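Local coordinates for secreted protein (Streptomyces lividans TK24, PDB 5LXZ) that probably works as a copper-radical oxidase of the galactose oxidase-like AA5 family, with its active-site copper held in a Kelch beta-propeller framework, at residues Pro73-Leu78 with Glu234-Val239. The protein carries 1 engineered substitution. Residues are numbered along the deposited sequence; the frame is centred on the assembly and turned at random.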
ATOM      1  N   PRO A  73      12.148  -0.619 -19.658  1.00 13.19           N
ATOM      2  CA  PRO A  73      11.026  -1.211 -20.372  1.00 13.70           C
ATOM      3  C   PRO A  73      10.052  -1.920 -19.426  1.00 13.13           C
ATOM      4  O   PRO A  73      10.500  -2.703 -18.563  1.00 14.15           O
ATOM      5  CB  PRO A  73      11.686  -2.243 -21.302  1.00 14.42           C
ATOM      6  CG  PRO A  73      13.105  -1.857 -21.381  1.00 14.64           C
ATOM      7  CD  PRO A  73      13.448  -1.132 -20.117  1.00 14.46           C
ATOM      8  N   THR A  74       8.784  -1.577 -19.556  1.00 12.15           N
ATOM      9  CA  THR A  74       7.740  -2.025 -18.645  1.00 12.59           C
ATOM     10  C   THR A  74       6.780  -2.907 -19.419  1.00 13.86           C
ATOM     11  O   THR A  74       6.032  -2.410 -20.267  1.00 13.55           O
ATOM     12  CB  THR A  74       7.068  -0.829 -17.990  1.00 12.43           C
ATOM     13  OG1 THR A  74       8.115  -0.056 -17.396  1.00 12.25           O
ATOM     14  CG2 THR A  74       6.074  -1.274 -16.926  1.00 12.16           C
ATOM     15  N   PRO A  75       6.766  -4.215 -19.120  1.00 15.27           N
ATOM     16  CA  PRO A  75       6.060  -5.173 -19.976  1.00 15.96           C
ATOM     17  C   PRO A  75       4.542  -5.241 -19.827  1.00 15.88           C
ATOM     18  O   PRO A  75       3.840  -5.742 -20.734  1.00 18.68           O
ATOM     19  CB  PRO A  75       6.704  -6.506 -19.558  1.00 17.30           C
ATOM     20  CG  PRO A  75       7.012  -6.297 -18.111  1.00 18.21           C
ATOM     21  CD  PRO A  75       7.557  -4.899 -18.081  1.00 17.04           C
ATOM     22  N   SER A  76       4.013  -4.767 -18.699  1.00 14.23           N
ATOM     23  CA  SER A  76       2.584  -4.851 -18.392  1.00 13.20           C
ATOM     24  C   SER A  76       2.209  -3.607 -17.610  1.00 12.24           C
ATOM     25  O   SER A  76       3.085  -2.880 -17.176  1.00 12.04           O
ATOM     26  CB  SER A  76       2.267  -6.079 -17.501  1.00 15.15           C
ATOM     27  OG  SER A  76       2.581  -7.243 -18.203  1.00 18.51           O
ATOM     28  N   ASP A  77       0.918  -3.419 -17.406  1.00 11.76           N
ATOM     29  CA  ASP A  77       0.452  -2.270 -16.641  1.00 11.86           C
ATOM     30  C   ASP A  77       0.609  -2.543 -15.141  1.00 12.35           C
ATOM     31  O   ASP A  77      -0.345  -2.968 -14.489  1.00 12.93           O
ATOM     32  CB  ASP A  77      -0.979  -1.863 -16.956  1.00 11.26           C
ATOM     33  CG  ASP A  77      -1.244  -0.436 -16.578  1.00 11.77           C
ATOM     34  OD1 ASP A  77      -0.376   0.127 -15.878  1.00 12.07           O
ATOM     35  OD2 ASP A  77      -2.274   0.150 -16.989  1.00 12.60           O
ATOM     36  N   LEU A  78       1.788  -2.202 -14.641  1.00 12.78           N
ATOM     37  CA  LEU A  78       2.184  -2.480 -13.242  1.00 14.65           C
ATOM     38  C   LEU A  78       1.683  -1.473 -12.241  1.00 16.21           C
ATOM     39  O   LEU A  78       1.980  -1.568 -11.063  1.00 17.32           O
ATOM     40  CB  LEU A  78       3.678  -2.616 -13.144  1.00 15.72           C
ATOM     41  CG  LEU A  78       4.228  -3.717 -14.016  1.00 18.04           C
ATOM     42  CD1 LEU A  78       5.726  -3.795 -13.791  1.00 21.04           C
ATOM     43  CD2 LEU A  78       3.523  -5.053 -13.816  1.00 18.86           C
ATOM     44  N   GLU A 234      18.604  -4.441 -13.873  1.00 15.38           N
ATOM     45  CA  GLU A 234      17.650  -3.366 -14.059  1.00 14.90           C
ATOM     46  C   GLU A 234      16.575  -3.728 -15.064  1.00 14.89           C
ATOM     47  O   GLU A 234      16.245  -2.950 -15.949  1.00 14.87           O
ATOM     48  CB  GLU A 234      18.378  -2.059 -14.331  1.00 16.83           C
ATOM     49  CG  GLU A 234      19.238  -1.672 -13.138  1.00 19.29           C
ATOM     50  CD  GLU A 234      19.965  -0.344 -13.281  1.00 22.24           C
ATOM     51  OE1 GLU A 234      20.062   0.173 -14.417  1.00 24.12           O
ATOM     52  OE2 GLU A 234      20.416   0.164 -12.234  1.00 22.20           O
ATOM     53  N   LYS A 235      15.989  -4.913 -14.903  1.00 13.32           N
ATOM     54  CA  LYS A 235      14.922  -5.334 -15.778  1.00 14.42           C
ATOM     55  C   LYS A 235      13.885  -6.188 -15.060  1.00 12.52           C
ATOM     56  O   LYS A 235      14.175  -6.818 -14.024  1.00 11.71           O
ATOM     57  CB  LYS A 235      15.482  -6.049 -17.021  1.00 17.58           C
ATOM     58  CG  LYS A 235      16.153  -7.358 -16.816  1.00 21.29           C
ATOM     59  CD  LYS A 235      16.581  -7.905 -18.197  0.50 22.18           C
ATOM     60  CE  LYS A 235      17.923  -8.599 -18.182  0.50 24.64           C
ATOM     61  NZ  LYS A 235      17.856  -9.846 -17.391  1.00 27.36           N
ATOM     62  N   TYR A 236      12.679  -6.188 -15.593  1.00 11.55           N
ATOM     63  CA  TYR A 236      11.625  -7.061 -15.118  1.00 11.19           C
ATOM     64  C   TYR A 236      11.804  -8.439 -15.748  1.00 12.55           C
ATOM     65  O   TYR A 236      11.950  -8.537 -16.983  1.00 14.35           O
ATOM     66  CB  TYR A 236      10.261  -6.530 -15.512  1.00 10.90           C
ATOM     67  CG  TYR A 236       9.883  -5.238 -14.851  1.00 10.72           C
ATOM     68  CD1 TYR A 236       9.300  -5.223 -13.586  1.00 11.34           C
ATOM     69  CD2 TYR A 236      10.009  -4.031 -15.522  1.00 10.60           C
ATOM     70  CE1 TYR A 236       8.913  -4.038 -13.012  1.00 11.97           C
ATOM     71  CE2 TYR A 236       9.580  -2.843 -14.970  1.00 11.49           C
ATOM     72  CZ  TYR A 236       9.028  -2.863 -13.699  1.00 11.42           C
ATOM     73  OH  TYR A 236       8.608  -1.683 -13.084  1.00 12.44           O
ATOM     74  N   ILE A 237      11.807  -9.470 -14.927  1.00 11.24           N
ATOM     75  CA  ILE A 237      11.936 -10.855 -15.410  1.00 11.33           C
ATOM     76  C   ILE A 237      10.599 -11.567 -15.191  1.00 11.08           C
ATOM     77  O   ILE A 237      10.120 -11.672 -14.048  1.00 10.58           O
ATOM     78  CB  ILE A 237      13.051 -11.587 -14.679  1.00 13.01           C
ATOM     79  CG1 ILE A 237      14.380 -10.825 -14.807  1.00 14.61           C
ATOM     80  CG2 ILE A 237      13.141 -13.027 -15.236  1.00 13.05           C
ATOM     81  CD1 ILE A 237      15.531 -11.472 -14.104  1.00 16.49           C
ATOM     82  N   LYS A 238       9.981 -12.064 -16.249  1.00 11.04           N
ATOM     83  CA  LYS A 238       8.706 -12.714 -16.139  1.00 11.57           C
ATOM     84  C   LYS A 238       8.847 -14.013 -15.340  1.00 10.87           C
ATOM     85  O   LYS A 238       9.798 -14.783 -15.553  1.00 11.81           O
ATOM     86  CB  LYS A 238       8.166 -13.054 -17.537  1.00 13.70           C
ATOM     87  CG  LYS A 238       6.767 -13.638 -17.533  1.00 16.47           C
ATOM     88  CD  LYS A 238       6.165 -13.600 -18.941  1.00 19.65           C
ATOM     89  CE  LYS A 238       4.666 -13.810 -18.943  0.50 20.42           C
ATOM     90  NZ  LYS A 238       4.280 -15.181 -18.526  0.50 22.06           N
ATOM     91  N   VAL A 239       7.950 -14.218 -14.384  1.00  9.78           N
ATOM     92  CA  VAL A 239       7.816 -15.463 -13.661  1.00  9.85           C
ATOM     93  C   VAL A 239       6.422 -15.998 -13.854  1.00  9.69           C
ATOM     94  O   VAL A 239       5.624 -15.416 -14.571  1.00 10.60           O
ATOM     95  CB  VAL A 239       8.210 -15.284 -12.156  1.00  9.55           C
ATOM     96  CG1 VAL A 239       9.679 -14.869 -12.054  1.00  9.67           C
ATOM     97  CG2 VAL A 239       7.255 -14.363 -11.380  1.00  9.89           C
TER
HETATM   98  O   HOH W   1      12.382  -4.626 -18.071  1.00 13.35           O
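At the ring of Tyr236, Pro73 O lies in the plane at the edge, 3.4 Å from CD2, while Pro75 CD and Leu78 CD1 approach obliquely. Pro75 CD stands 3.6 Å from CD2; the methyl of Leu78, whose side chain runs counter to that of Tyr236, sits on the same side of the ring, CD1 3.3 Å from CE1. Leu78 CG, beside its own backbone N (chi1 -59°), carries the branch to the phenol end. Proline and leucine suit these places, since hydrocarbon packs against an aromatic without polar demands. Phe229 adds an edge-to-face ring contact.

A tyrosine fits because its far end is polar: OH hydrogen-bonds Thr59 OG1, which is hydrogen-bonded to Thr74 OG1, so the Thr59 hydroxyl links both segments. A water gives a hydrogen to Pro73 O (2.7 Å) and accepts one from Tyr236 N (2.9 Å). Replacing Tyr236 with alanine is likely to open a gap beside Pro75 and Leu78 and leave Thr59 without its phenol partner. Gripped at hydroxyl and backbone N, with hydrocarbon on the ring, the tyrosine thus holds the loop leading out of the sheet of 69-71 against strand 235-238 of the next sheet, consistent with consecutive propeller blades.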